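Local coordinates for START domain-containing protein 10 (Homo sapiens, PDB 6SER), which transfers phosphatidylcholine and phosphatidylethanolamine between membranes, preferring lipids with a palmitoyl or stearoyl chain at sn-1 and an unsaturated chain at sn-2, at residues S53-A58 and K69-C74; T169-Q174 and C181-L186. One frame throughout, in Å; residues are numbered along the deposited sequence.

Contact 1: residues S53-A58 and K69-C74; sequences SVWVQA and KCRMEC
The indole of Trp55 reaches over strand 69-74, with the CB of Arg71 at its benzo edge, close to the ring plane and 3.5 Å from Trp55 CZ3. The ring sits on the antiparallel beta hairpin of strands 52-57 and 68-74 in the START domain sheet, paired in register from Ser53 with Arg71 to Trp55 with Lys69. Lys69 O also lies in the ring plane at an edge, while Lys69 CD approaches Trp55 CE3 obliquely at 3.8 Å. The aliphatic chain of Arg71 lies beside the indole, with CD 4.1 Å from Trp55 CH2, and carries the guanidinium away, its plane 84° from the ring. Four backbone hydrogen bonds close the hairpin; in the longest of them, Lys69 N to Trp55 O at 3.1 Å, the donor stands above the carbonyl plane. Lys69 bends at its third torsion, and NZ is hydrogen-bonded to Cys37 O, with Trp43 as a cation-pi partner; its attraction to the Trp55 five-membered ring is long and weak at most. On the other face, which helix 197-227 covers at Cys70, the non-hydrogen-bonded pair of Val54 and Cys70 meets through Val54 CG2 and Cys70 SG, 3.7 Å apart.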
loop_
_atom_site.group_PDB
_atom_site.type_symbol
_atom_site.label_atom_id
_atom_site.label_comp_id
_atom_site.label_asym_id
_atom_site.label_seq_id
_atom_site.Cartn_x
_atom_site.Cartn_y
_atom_site.Cartn_z
ATOM N N SER A 53 -6.573 0.056 15.801
ATOM C CA SER A 53 -7.672 1.007 15.670
ATOM C C SER A 53 -7.885 1.374 14.207
ATOM O O SER A 53 -6.946 1.393 13.404
ATOM C CB SER A 53 -7.431 2.275 16.493
ATOM O OG SER A 53 -6.050 2.553 16.595
ATOM N N VAL A 54 -9.141 1.674 13.875
ATOM C CA VAL A 54 -9.561 2.047 12.528
ATOM C C VAL A 54 -10.268 3.398 12.597
ATOM O O VAL A 54 -11.165 3.593 13.426
ATOM C CB VAL A 54 -10.480 0.977 11.905
ATOM C CG1 VAL A 54 -10.903 1.370 10.485
ATOM C CG2 VAL A 54 -9.794 -0.373 11.903
ATOM N N TRP A 55 -9.855 4.329 11.737
ATOM C CA TRP A 55 -10.509 5.619 11.575
ATOM C C TRP A 55 -11.060 5.755 10.158
ATOM O O TRP A 55 -10.636 5.058 9.231
ATOM C CB TRP A 55 -9.556 6.792 11.834
ATOM C CG TRP A 55 -9.071 6.954 13.238
ATOM C CD1 TRP A 55 -9.559 7.815 14.186
ATOM C CD2 TRP A 55 -7.973 6.268 13.848
ATOM N NE1 TRP A 55 -8.837 7.694 15.349
ATOM C CE2 TRP A 55 -7.857 6.752 15.169
ATOM C CE3 TRP A 55 -7.082 5.292 13.409
ATOM C CZ2 TRP A 55 -6.890 6.291 16.049
ATOM C CZ3 TRP A 55 -6.121 4.831 14.286
ATOM C CH2 TRP A 55 -6.028 5.334 15.588
ATOM N N VAL A 56 -12.043 6.601 10.015
ATOM C CA VAL A 56 -12.644 6.855 8.745
ATOM C C VAL A 56 -12.701 8.356 8.597
ATOM O O VAL A 56 -12.907 9.030 9.548
ATOM C CB VAL A 56 -14.015 6.207 8.677
ATOM C CG1 VAL A 56 -14.696 6.534 7.391
ATOM C CG2 VAL A 56 -13.886 4.715 8.771
ATOM N N GLN A 57 -12.485 8.883 7.413
ATOM C CA GLN A 57 -12.498 10.346 7.235
ATOM C C GLN A 57 -13.874 10.920 7.536
ATOM O O GLN A 57 -14.844 10.495 6.962
ATOM C CB GLN A 57 -11.866 10.753 5.927
ATOM C CG GLN A 57 -10.501 11.344 6.191
ATOM C CD GLN A 57 -10.140 12.463 5.262
ATOM O OE1 GLN A 57 -10.613 12.504 4.145
ATOM N NE2 GLN A 57 -9.264 13.338 5.711
ATOM N N ALA A 58 -13.841 11.794 8.525
ATOM C CA ALA A 58 -14.999 12.426 9.157
ATOM C C ALA A 58 -15.608 13.341 8.146
ATOM O O ALA A 58 -15.212 14.484 8.083
ATOM C CB ALA A 58 -14.568 13.183 10.376
ATOM N N LYS A 69 -8.069 4.675 7.600
ATOM C CA LYS A 69 -6.804 4.716 8.321
ATOM C C LYS A 69 -6.810 3.613 9.366
ATOM O O LYS A 69 -7.788 3.462 10.105
ATOM C CB LYS A 69 -6.580 6.077 8.985
ATOM C CG LYS A 69 -5.285 6.154 9.771
ATOM C CD LYS A 69 -5.259 7.325 10.742
ATOM C CE LYS A 69 -5.361 8.651 10.026
ATOM N NZ LYS A 69 -5.131 9.757 10.987
ATOM N N CYS A 70 -5.741 2.829 9.426
ATOM C CA CYS A 70 -5.658 1.746 10.400
ATOM C C CYS A 70 -4.278 1.748 11.044
ATOM O O CYS A 70 -3.261 1.680 10.348
ATOM C CB CYS A 70 -5.967 0.390 9.757
ATOM S SG CYS A 70 -6.232 -0.937 10.979
ATOM N N ARG A 71 -4.255 1.815 12.371
ATOM C CA ARG A 71 -3.038 1.930 13.159
ATOM C C ARG A 71 -2.878 0.679 14.013
ATOM O O ARG A 71 -3.848 0.188 14.600
ATOM C CB ARG A 71 -3.097 3.185 14.037
ATOM C CG ARG A 71 -1.841 3.534 14.794
ATOM C CD ARG A 71 -1.991 4.904 15.443
ATOM N NE ARG A 71 -0.865 5.271 16.301
ATOM C CZ ARG A 71 -0.688 4.819 17.542
ATOM N NH1 ARG A 71 -1.555 3.962 18.069
ATOM N NH2 ARG A 71 0.361 5.218 18.255
ATOM N N MET A 72 -1.658 0.148 14.071
ATOM C CA MET A 72 -1.416 -1.080 14.816
ATOM C C MET A 72 -0.091 -1.009 15.558
ATOM O O MET A 72 0.958 -0.768 14.953
ATOM C CB MET A 72 -1.429 -2.300 13.899
ATOM C CG MET A 72 -0.876 -3.538 14.571
ATOM S SD MET A 72 -1.030 -4.969 13.508
ATOM C CE MET A 72 0.200 -4.587 12.257
ATOM N N GLU A 73 -0.147 -1.239 16.863
ATOM C CA GLU A 73 1.031 -1.233 17.715
ATOM C C GLU A 73 1.678 -2.610 17.670
ATOM O O GLU A 73 1.016 -3.620 17.934
ATOM C CB GLU A 73 0.645 -0.858 19.143
ATOM C CG GLU A 73 1.341 0.383 19.662
ATOM C CD GLU A 73 0.734 0.897 20.959
ATOM O OE1 GLU A 73 0.809 0.174 21.980
ATOM O OE2 GLU A 73 0.178 2.021 20.950
ATOM N N CYS A 74 2.958 -2.653 17.320
ATOM C CA CYS A 74 3.711 -3.901 17.228
ATOM C C CYS A 74 4.744 -3.891 18.349
ATOM O O CYS A 74 5.785 -3.232 18.243
ATOM C CB CYS A 74 4.364 -4.048 15.858
ATOM S SG CYS A 74 3.195 -4.220 14.507
#

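Contact 2: residues T169-Q174 and C181-L186; sequences TGYLIQ and CVITYL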
loop_
_atom_site.group_PDB
_atom_site.type_symbol
_atom_site.label_atom_id
_atom_site.label_comp_id
_atom_site.label_asym_id
_atom_site.label_seq_id
_atom_site.Cartn_x
_atom_site.Cartn_y
_atom_site.Cartn_z
ATOM N N THR A 169 -2.471 5.082 -1.362
ATOM C CA THR A 169 -2.296 4.020 -0.364
ATOM C C THR A 169 -0.867 4.106 0.163
ATOM O O THR A 169 -0.061 4.482 -0.527
ATOM C CB THR A 169 -2.980 2.689 -0.667
ATOM O OG1 THR A 169 -1.992 1.704 -0.553
ATOM C CG2 THR A 169 -3.572 2.488 -2.017
ATOM N N GLY A 170 -0.635 3.842 1.421
ATOM C CA GLY A 170 0.714 3.950 1.964
ATOM C C GLY A 170 0.804 3.537 3.402
ATOM O O GLY A 170 -0.177 3.310 3.980
ATOM N N TYR A 171 2.016 3.546 3.914
ATOM C CA TYR A 171 2.308 3.070 5.249
ATOM C C TYR A 171 3.292 4.019 5.899
ATOM O O TYR A 171 4.232 4.490 5.253
ATOM C CB TYR A 171 2.907 1.656 5.224
ATOM C CG TYR A 171 2.020 0.606 4.614
ATOM C CD1 TYR A 171 1.259 -0.227 5.428
ATOM C CD2 TYR A 171 1.935 0.455 3.217
ATOM C CE1 TYR A 171 0.438 -1.193 4.879
ATOM C CE2 TYR A 171 1.119 -0.505 2.656
ATOM C CZ TYR A 171 0.373 -1.326 3.492
ATOM O OH TYR A 171 -0.441 -2.286 2.937
ATOM N N LEU A 172 3.030 4.344 7.161
ATOM C CA LEU A 172 3.967 5.057 8.015
ATOM C C LEU A 172 4.399 4.082 9.098
ATOM O O LEU A 172 3.556 3.561 9.839
ATOM C CB LEU A 172 3.338 6.316 8.626
ATOM C CG LEU A 172 4.195 6.973 9.702
ATOM C CD1 LEU A 172 5.391 7.621 9.045
ATOM C CD2 LEU A 172 3.373 7.997 10.482
ATOM N N ILE A 173 5.691 3.792 9.156
ATOM C CA ILE A 173 6.248 2.953 10.204
ATOM C C ILE A 173 7.009 3.870 11.150
ATOM O O ILE A 173 7.915 4.598 10.732
ATOM C CB ILE A 173 7.151 1.845 9.633
ATOM C CG1 ILE A 173 6.398 1.015 8.581
ATOM C CG2 ILE A 173 7.665 0.928 10.753
ATOM C CD1 ILE A 173 7.240 -0.069 7.942
ATOM N N GLN A 174 6.612 3.882 12.413
ATOM C CA GLN A 174 7.282 4.684 13.425
ATOM C C GLN A 174 7.950 3.731 14.398
ATOM O O GLN A 174 7.275 2.893 15.013
ATOM C CB GLN A 174 6.294 5.609 14.135
ATOM C CG GLN A 174 5.803 6.753 13.245
ATOM C CD GLN A 174 4.556 7.436 13.777
ATOM O OE1 GLN A 174 3.546 6.782 14.048
ATOM N NE2 GLN A 174 4.616 8.758 13.916
ATOM N N CYS A 181 7.564 -1.156 17.090
ATOM C CA CYS A 181 7.205 -0.074 16.182
ATOM C C CYS A 181 5.691 0.109 16.189
ATOM O O CYS A 181 4.945 -0.701 16.750
ATOM C CB CYS A 181 7.704 -0.350 14.759
ATOM S SG CYS A 181 6.861 -1.753 13.994
ATOM N N VAL A 182 5.249 1.196 15.556
ATOM C CA VAL A 182 3.841 1.443 15.264
ATOM C C VAL A 182 3.714 1.683 13.766
ATOM O O VAL A 182 4.491 2.453 13.191
ATOM C CB VAL A 182 3.292 2.649 16.052
ATOM C CG1 VAL A 182 1.850 2.946 15.658
ATOM C CG2 VAL A 182 3.400 2.407 17.556
ATOM N N ILE A 183 2.749 1.026 13.131
ATOM C CA ILE A 183 2.519 1.187 11.700
ATOM C C ILE A 183 1.113 1.725 11.484
ATOM O O ILE A 183 0.147 1.211 12.062
ATOM C CB ILE A 183 2.725 -0.129 10.930
ATOM C CG1 ILE A 183 2.477 0.088 9.431
ATOM C CG2 ILE A 183 1.843 -1.237 11.490
ATOM C CD1 ILE A 183 2.818 -1.087 8.567
ATOM N N THR A 184 1.006 2.764 10.659
ATOM C CA THR A 184 -0.274 3.331 10.260
ATOM C C THR A 184 -0.458 3.099 8.767
ATOM O O THR A 184 0.387 3.503 7.961
ATOM C CB THR A 184 -0.340 4.823 10.586
ATOM O OG1 THR A 184 -0.130 5.012 11.995
ATOM C CG2 THR A 184 -1.698 5.398 10.174
ATOM N N TYR A 185 -1.548 2.431 8.411
ATOM C CA TYR A 185 -1.930 2.195 7.024
ATOM C C TYR A 185 -3.020 3.192 6.655
ATOM O O TYR A 185 -4.002 3.347 7.389
ATOM C CB TYR A 185 -2.413 0.757 6.854
ATOM C CG TYR A 185 -3.245 0.472 5.624
ATOM C CD1 TYR A 185 -2.645 0.029 4.447
ATOM C CD2 TYR A 185 -4.637 0.595 5.646
ATOM C CE1 TYR A 185 -3.401 -0.262 3.316
ATOM C CE2 TYR A 185 -5.406 0.310 4.516
ATOM C CZ TYR A 185 -4.776 -0.127 3.357
ATOM O OH TYR A 185 -5.509 -0.422 2.230
ATOM N N LEU A 186 -2.830 3.886 5.539
ATOM C CA LEU A 186 -3.795 4.862 5.044
ATOM C C LEU A 186 -4.073 4.551 3.581
ATOM O O LEU A 186 -3.137 4.480 2.777
ATOM C CB LEU A 186 -3.264 6.288 5.220
ATOM C CG LEU A 186 -3.973 7.455 4.526
ATOM C CD1 LEU A 186 -5.435 7.507 4.893
ATOM C CD2 LEU A 186 -3.288 8.757 4.895
HETATM O O HOH W 1 2.380 4.843 12.419
#
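Cys181 opens the pairing with strand 169-174: its CB lies 3.3 Å from Gln174 O. Val182 follows in a hydrogen-bonded pair with Gln174, each N bonding the other's O. Together these strands form an antiparallel beta hairpin in the START domain sheet. Ile183 turns to the opposite face, where its CD1 lies 3.6 Å from Tyr171 CD1 and its CG1 runs beside that of Ile173; Leu82, Met212 and Met215 pack there too. Thr184 returns to the face of Leu172 and Gln174, where a water bridges Thr184 OG1, Gln174 OE1 at 2.8 Å and the backbone Leu172 O. Tyr185 then presents the edge of its ring to Tyr171 CE1, with Tyr185 CD1 only 3.3 Å from that atom; the two rings meet obliquely, their planes inclined at 55°. Leu186 ends the segment, its N donating almost straight (177°) to Gly170 O. The chemistry is split by face: apolar and aromatic groups line the side toward helices 79-87 and 197-227, where a triethylene glycol, probably from the crystallisation liquor, lies against Tyr171, consistent with this side lining the lipid pocket, while the other side includes a water-linked polar cluster.

How the contacts relate
Both contacts are buried antiparallel hairpins of one sheet, and strands 68-74 and 181-190 are neighbours in it, so contact 2 continues the sheet from contact 1. Cys70 O with Tyr185 N and Cys74 N with Cys181 O, both probable hydrogen bonds, join them, while Arg71 and Glu73 pack on Thr184 and Val182. The centre of contact 2 is about 9 Å from the centre of the chain, that of contact 1 about 14 Å, and contact 2 buries more surface. Helix 197-227 touches both on the Cys70 and Ile183 side. On the reverse face, contact 1 lays the aliphatic parts of a lysine and an arginine against an indole, whereas contact 2 combines leucines and valine with water-linked polar groups.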